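Local coordinates for protein catechol 1,2-dioxygenase (Acinetobacter sp., PDB 1DMH) that cleaves the aromatic ring of catechol between its two hydroxyl-bearing carbons, using O2 and a non-haem ferric iron to give cis,cis-muconate, at residues T194-G199 / V263-H268; A223-F228 / A284-D289. All coordinates share one frame; numbering follows the deposited sequence.

Contact 1: T194-G199 / V263-H268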
loop_
_atom_site.group_PDB
_atom_site.type_symbol
_atom_site.label_atom_id
_atom_site.label_comp_id
_atom_site.label_asym_id
_atom_site.label_seq_id
_atom_site.Cartn_x
_atom_site.Cartn_y
_atom_site.Cartn_z
ATOM N N THR A 194 35.396 -7.554 10.469
ATOM C CA THR A 194 34.002 -7.699 10.854
ATOM C C THR A 194 33.717 -9.208 10.974
ATOM O O THR A 194 34.629 -9.970 11.320
ATOM C CB THR A 194 33.088 -7.024 9.813
ATOM O OG1 THR A 194 31.742 -7.044 10.286
ATOM C CG2 THR A 194 33.178 -7.717 8.467
ATOM N N ILE A 195 32.476 -9.643 10.751
ATOM C CA ILE A 195 32.180 -11.077 10.784
ATOM C C ILE A 195 31.442 -11.452 9.494
ATOM O O ILE A 195 30.872 -10.580 8.827
ATOM C CB ILE A 195 31.283 -11.492 11.999
ATOM C CG1 ILE A 195 29.960 -10.734 11.953
ATOM C CG2 ILE A 195 32.009 -11.248 13.320
ATOM C CD1 ILE A 195 28.962 -11.200 12.986
ATOM N N LEU A 196 31.469 -12.731 9.136
ATOM C CA LEU A 196 30.761 -13.200 7.943
ATOM C C LEU A 196 29.273 -13.138 8.192
ATOM O O LEU A 196 28.781 -13.675 9.176
ATOM C CB LEU A 196 31.094 -14.649 7.610
ATOM C CG LEU A 196 32.153 -14.951 6.568
ATOM C CD1 LEU A 196 32.195 -16.462 6.396
ATOM C CD2 LEU A 196 31.818 -14.292 5.240
ATOM N N PRO A 197 28.535 -12.455 7.316
ATOM C CA PRO A 197 27.092 -12.374 7.511
ATOM C C PRO A 197 26.431 -13.667 7.065
ATOM O O PRO A 197 27.044 -14.480 6.355
ATOM C CB PRO A 197 26.709 -11.205 6.621
ATOM C CG PRO A 197 27.605 -11.419 5.461
ATOM C CD PRO A 197 28.939 -11.641 6.160
ATOM N N ALA A 198 25.192 -13.861 7.504
ATOM C CA ALA A 198 24.392 -15.024 7.114
ATOM C C ALA A 198 23.334 -14.413 6.204
ATOM O O ALA A 198 23.057 -13.222 6.302
ATOM C CB ALA A 198 23.712 -15.660 8.342
ATOM N N GLY A 199 22.760 -15.212 5.320
ATOM C CA GLY A 199 21.722 -14.701 4.449
ATOM C C GLY A 199 20.573 -14.118 5.261
ATOM O O GLY A 199 20.438 -14.367 6.468
ATOM N N VAL A 263 32.004 -13.179 -4.506
ATOM C CA VAL A 263 33.373 -13.244 -4.011
ATOM C C VAL A 263 33.626 -14.426 -3.055
ATOM O O VAL A 263 32.798 -14.731 -2.192
ATOM C CB VAL A 263 33.695 -11.876 -3.302
ATOM C CG1 VAL A 263 35.119 -11.851 -2.757
ATOM C CG2 VAL A 263 33.450 -10.711 -4.285
ATOM N N ASP A 264 34.771 -15.088 -3.213
ATOM C CA ASP A 264 35.120 -16.210 -2.340
ATOM C C ASP A 264 35.677 -15.717 -1.013
ATOM O O ASP A 264 36.530 -14.832 -0.980
ATOM C CB ASP A 264 36.222 -17.096 -2.938
ATOM C CG ASP A 264 35.902 -17.591 -4.330
ATOM O OD1 ASP A 264 34.822 -18.192 -4.533
ATOM O OD2 ASP A 264 36.750 -17.381 -5.231
ATOM N N ALA A 265 35.213 -16.302 0.079
ATOM C CA ALA A 265 35.737 -15.961 1.396
ATOM C C ALA A 265 36.732 -17.085 1.701
ATOM O O ALA A 265 36.325 -18.209 1.991
ATOM C CB ALA A 265 34.626 -15.954 2.431
ATOM N N VAL A 266 38.019 -16.791 1.605
ATOM C CA VAL A 266 39.069 -17.768 1.871
ATOM C C VAL A 266 39.291 -17.989 3.367
ATOM O O VAL A 266 39.454 -17.028 4.124
ATOM C CB VAL A 266 40.387 -17.300 1.251
ATOM C CG1 VAL A 266 41.511 -18.227 1.640
ATOM C CG2 VAL A 266 40.231 -17.221 -0.258
ATOM N N GLU A 267 39.306 -19.248 3.798
ATOM C CA GLU A 267 39.507 -19.562 5.212
ATOM C C GLU A 267 40.965 -19.790 5.579
ATOM O O GLU A 267 41.674 -20.559 4.927
ATOM C CB GLU A 267 38.696 -20.792 5.601
ATOM C CG GLU A 267 37.205 -20.606 5.469
ATOM C CD GLU A 267 36.617 -19.716 6.559
ATOM O OE1 GLU A 267 37.353 -19.342 7.509
ATOM O OE2 GLU A 267 35.402 -19.403 6.469
ATOM N N HIS A 268 41.405 -19.113 6.628
ATOM C CA HIS A 268 42.771 -19.234 7.104
ATOM C C HIS A 268 42.756 -19.865 8.482
ATOM O O HIS A 268 41.985 -19.447 9.348
ATOM C CB HIS A 268 43.409 -17.859 7.165
ATOM C CG HIS A 268 43.568 -17.225 5.825
ATOM N ND1 HIS A 268 44.550 -17.604 4.937
ATOM C CD2 HIS A 268 42.817 -16.297 5.185
ATOM C CE1 HIS A 268 44.399 -16.938 3.807
ATOM N NE2 HIS A 268 43.354 -16.138 3.932
#

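Contact 2: A223-F228 / A284-D289. With FE (Fe (III) ion), chain C; MCT (4-methylcatechol), chain D.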
loop_
_atom_site.group_PDB
_atom_site.type_symbol
_atom_site.label_atom_id
_atom_site.label_comp_id
_atom_site.label_asym_id
_atom_site.label_seq_id
_atom_site.Cartn_x
_atom_site.Cartn_y
_atom_site.Cartn_z
ATOM N N ALA A 223 23.992 -14.639 1.634
ATOM C CA ALA A 223 24.806 -13.781 2.509
ATOM C C ALA A 223 25.479 -12.750 1.596
ATOM O O ALA A 223 26.063 -13.109 0.581
ATOM C CB ALA A 223 25.853 -14.613 3.228
ATOM N N HIS A 224 25.401 -11.473 1.973
ATOM C CA HIS A 224 25.953 -10.390 1.159
ATOM C C HIS A 224 26.375 -9.190 2.020
ATOM O O HIS A 224 25.969 -9.053 3.183
ATOM C CB HIS A 224 24.905 -9.902 0.160
ATOM C CG HIS A 224 23.671 -9.390 0.824
ATOM N ND1 HIS A 224 22.717 -10.231 1.364
ATOM C CD2 HIS A 224 23.296 -8.133 1.152
ATOM C CE1 HIS A 224 21.806 -9.511 1.994
ATOM N NE2 HIS A 224 22.134 -8.235 1.881
ATOM N N ILE A 225 27.191 -8.329 1.418
ATOM C CA ILE A 225 27.707 -7.127 2.077
ATOM C C ILE A 225 27.424 -5.935 1.158
ATOM O O ILE A 225 27.744 -5.978 -0.025
ATOM C CB ILE A 225 29.224 -7.262 2.314
ATOM C CG1 ILE A 225 29.480 -8.462 3.240
ATOM C CG2 ILE A 225 29.789 -5.959 2.902
ATOM C CD1 ILE A 225 30.944 -8.862 3.354
ATOM N N HIS A 226 26.814 -4.888 1.705
ATOM C CA HIS A 226 26.462 -3.688 0.936
ATOM C C HIS A 226 27.603 -2.669 0.878
ATOM O O HIS A 226 28.371 -2.543 1.823
ATOM C CB HIS A 226 25.273 -2.982 1.592
ATOM C CG HIS A 226 24.000 -3.760 1.542
ATOM N ND1 HIS A 226 23.122 -3.681 0.475
ATOM C CD2 HIS A 226 23.460 -4.641 2.417
ATOM C CE1 HIS A 226 22.093 -4.482 0.703
ATOM N NE2 HIS A 226 22.274 -5.073 1.871
ATOM N N TYR A 227 27.670 -1.932 -0.228
ATOM C CA TYR A 227 28.647 -0.873 -0.418
ATOM C C TYR A 227 28.031 0.387 -1.040
ATOM O O TYR A 227 27.160 0.304 -1.916
ATOM C CB TYR A 227 29.740 -1.265 -1.420
ATOM C CG TYR A 227 30.801 -2.231 -0.978
ATOM C CD1 TYR A 227 30.558 -3.606 -0.951
ATOM C CD2 TYR A 227 32.069 -1.766 -0.632
ATOM C CE1 TYR A 227 31.568 -4.508 -0.592
ATOM C CE2 TYR A 227 33.089 -2.642 -0.271
ATOM C CZ TYR A 227 32.839 -4.009 -0.256
ATOM O OH TYR A 227 33.858 -4.870 0.075
ATOM N N PHE A 228 28.520 1.539 -0.576
ATOM C CA PHE A 228 28.249 2.854 -1.156
ATOM C C PHE A 228 29.714 3.308 -1.306
ATOM O O PHE A 228 30.513 3.154 -0.379
ATOM C CB PHE A 228 27.591 3.838 -0.195
ATOM C CG PHE A 228 26.104 3.925 -0.312
ATOM C CD1 PHE A 228 25.442 3.586 -1.489
ATOM C CD2 PHE A 228 25.366 4.375 0.757
ATOM C CE1 PHE A 228 24.040 3.695 -1.577
ATOM C CE2 PHE A 228 23.971 4.488 0.683
ATOM C CZ PHE A 228 23.308 4.148 -0.487
ATOM N N ALA A 284 38.166 -15.653 8.026
ATOM C CA ALA A 284 37.924 -15.675 6.590
ATOM C C ALA A 284 38.462 -14.353 5.992
ATOM O O ALA A 284 38.488 -13.305 6.656
ATOM C CB ALA A 284 36.434 -15.811 6.323
ATOM N N GLU A 285 38.921 -14.411 4.747
ATOM C CA GLU A 285 39.406 -13.213 4.072
ATOM C C GLU A 285 38.732 -13.052 2.701
ATOM O O GLU A 285 38.607 -14.025 1.937
ATOM C CB GLU A 285 40.929 -13.251 3.887
ATOM C CG GLU A 285 41.479 -12.081 3.070
ATOM C CD GLU A 285 42.976 -12.161 2.867
ATOM O OE1 GLU A 285 43.483 -13.271 2.589
ATOM O OE2 GLU A 285 43.656 -11.116 2.958
ATOM N N MET A 286 38.286 -11.829 2.413
ATOM C CA MET A 286 37.666 -11.483 1.132
ATOM C C MET A 286 38.344 -10.212 0.638
ATOM O O MET A 286 38.575 -9.282 1.404
ATOM C CB MET A 286 36.165 -11.221 1.267
ATOM C CG MET A 286 35.344 -12.427 1.723
ATOM S SD MET A 286 33.572 -12.081 1.933
ATOM C CE MET A 286 33.068 -11.928 0.272
ATOM N N VAL A 287 38.705 -10.198 -0.637
ATOM C CA VAL A 287 39.332 -9.041 -1.248
ATOM C C VAL A 287 38.323 -8.568 -2.298
ATOM O O VAL A 287 37.802 -9.381 -3.053
ATOM C CB VAL A 287 40.654 -9.427 -1.973
ATOM C CG1 VAL A 287 41.314 -8.189 -2.573
ATOM C CG2 VAL A 287 41.586 -10.109 -1.012
ATOM N N PHE A 288 38.011 -7.282 -2.337
ATOM C CA PHE A 288 37.083 -6.807 -3.358
ATOM C C PHE A 288 37.445 -5.381 -3.712
ATOM O O PHE A 288 37.381 -4.493 -2.864
ATOM C CB PHE A 288 35.626 -6.857 -2.882
ATOM C CG PHE A 288 34.634 -6.522 -3.968
ATOM C CD1 PHE A 288 34.565 -7.299 -5.127
ATOM C CD2 PHE A 288 33.810 -5.406 -3.870
ATOM C CE1 PHE A 288 33.693 -6.968 -6.177
ATOM C CE2 PHE A 288 32.941 -5.073 -4.912
ATOM C CZ PHE A 288 32.891 -5.865 -6.067
ATOM N N ASP A 289 37.872 -5.180 -4.958
ATOM C CA ASP A 289 38.235 -3.847 -5.449
ATOM C C ASP A 289 37.043 -3.288 -6.191
ATOM O O ASP A 289 36.280 -4.040 -6.818
ATOM C CB ASP A 289 39.394 -3.876 -6.449
ATOM C CG ASP A 289 40.646 -4.484 -5.887
ATOM O OD1 ASP A 289 40.883 -4.384 -4.668
ATOM O OD2 ASP A 289 41.412 -5.032 -6.687
HETATM FE FE FE C . 21.171 -6.641 2.711
HETATM C C1 MCT D . 16.421 -6.720 0.958
HETATM C C2 MCT D . 17.676 -6.175 0.638
HETATM C C3 MCT D . 18.744 -6.386 1.536
HETATM O O3 MCT D . 19.975 -5.861 1.237
HETATM C C4 MCT D . 18.583 -7.108 2.706
HETATM O O4 MCT D . 19.659 -7.287 3.541
HETATM C C5 MCT D . 17.370 -7.649 3.038
HETATM C C6 MCT D . 16.229 -7.442 2.110
HETATM C C MCT D . 15.238 -6.500 -0.005
HETATM O O HOH W 1 18.944 -5.348 2.610
#

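Contact 1: T194-G199 / V263-H268
Leu196 and Ala265 meet at one end of the mixed beta sandwich of the intradiol dioxygenases, whose iron is carried on the outer face of one wall. Leu196 lies close to the end of strand 189-195; Ala265 lies at the break in strand 262-268. Their CA atoms are the nearest pair of the two segments at 8.7 Å, and with only 79 Å² buried in all, this is a side-chain touch and not strand pairing.

The more closely packed part is apolar. Ala265 directs its methyl at Leu196, and CB comes within 4.3 Å of Leu196 CD2, an ordinary van der Waals distance. Leu134 and Val243 also touch the leucine, while Met286 lies against Ala265 from the neighbouring strand, so the pair continues the hydrophobic interior toward the surface.

The outer side is looser. Leu196 CD1, held anti to CA (chi2 -176°), extends toward Glu267 but stays 4.4 Å from its OE2, a marginal contact that passes a methyl by a carboxylate oxygen. Glu267 is folded rather than extended (chi2 -73°), which swings the carboxylate of this exposed residue back toward the leucine. The other oxygen, OE1, is hydrogen-bonded to His132 NE2. His132 also makes a backbone hydrogen bond with Leu196, and thus links the two segments where they do not bond directly. The bound iron is about 13 Å from the leucine side chain, so this is packing behind the active site. At the inner edge, Leu196 CD2 lies 4.3 Å from the sulfur SD of Met286.

Contact 2: A223-F228 / A284-D289
Ile225 and Tyr227 reach across the sandwich interior to Met286 and Phe288, while the histidines alternating with them serve the iron. Ala223 leads in, its N bonded to Asp246. His224 binds the ferric ion through NE2 at 2.0 Å; its ND1 is hydrogen-bonded to the carbonyl of Pro222, which, with the metal bond, helps to fix the ring's rotation. Ile225 sends CD1 inward to within 4.4 Å of Met286 SD. His226 turns back to the metal, NE2 at 2.1 Å, with Trp156 stacked on its ring. Tyr164 and both oxygens of 4-methylcatechol, O3 at 2.0 Å and O4 at 1.8 Å from the iron, are further ligands.

Tyr227 meets Phe288 obliquely: ring planes at 56°, CZ 4.0 Å from Phe288 CD2. Its OH lies at the edge of the phenylalanine ring, near that ring's plane, and is hydrogen-bonded to Tyr190 OH, which also bonds Phe288 O. Phe228 points out again, to Lys236 (cation-pi) and Tyr110 (edge-to-face).

Strand 220-230 runs antiparallel to both 152-157 and 237-243, and facing it, strand 283-291 pairs in parallel with 133-141 and antiparallel with 262-268.

How the contacts relate
From the N terminus the chain passes through 194-199, then 223-228, then 263-268 and finally 284-289, so the two contacts cross instead of nesting. Contact 1 closes an excursion of 63 residues that contains helix 207-214 and the histidine-bearing strand; contact 2 closes one of 55 residues, within which 263-268 falls. Their centres are 8 Å apart. The second segments are antiparallel neighbours in the sheet, with Val266 O 2.7 Å from Glu285 N, a probable hydrogen bond. The first segments pack together as well, Pro197 O lying 3.3 Å from Ala223 CB. Contact 2 ties the strand carrying the iron histidines to strand 283-291 through the interior; contact 1 joins strands 189-195 and 262-268 nearer the surface.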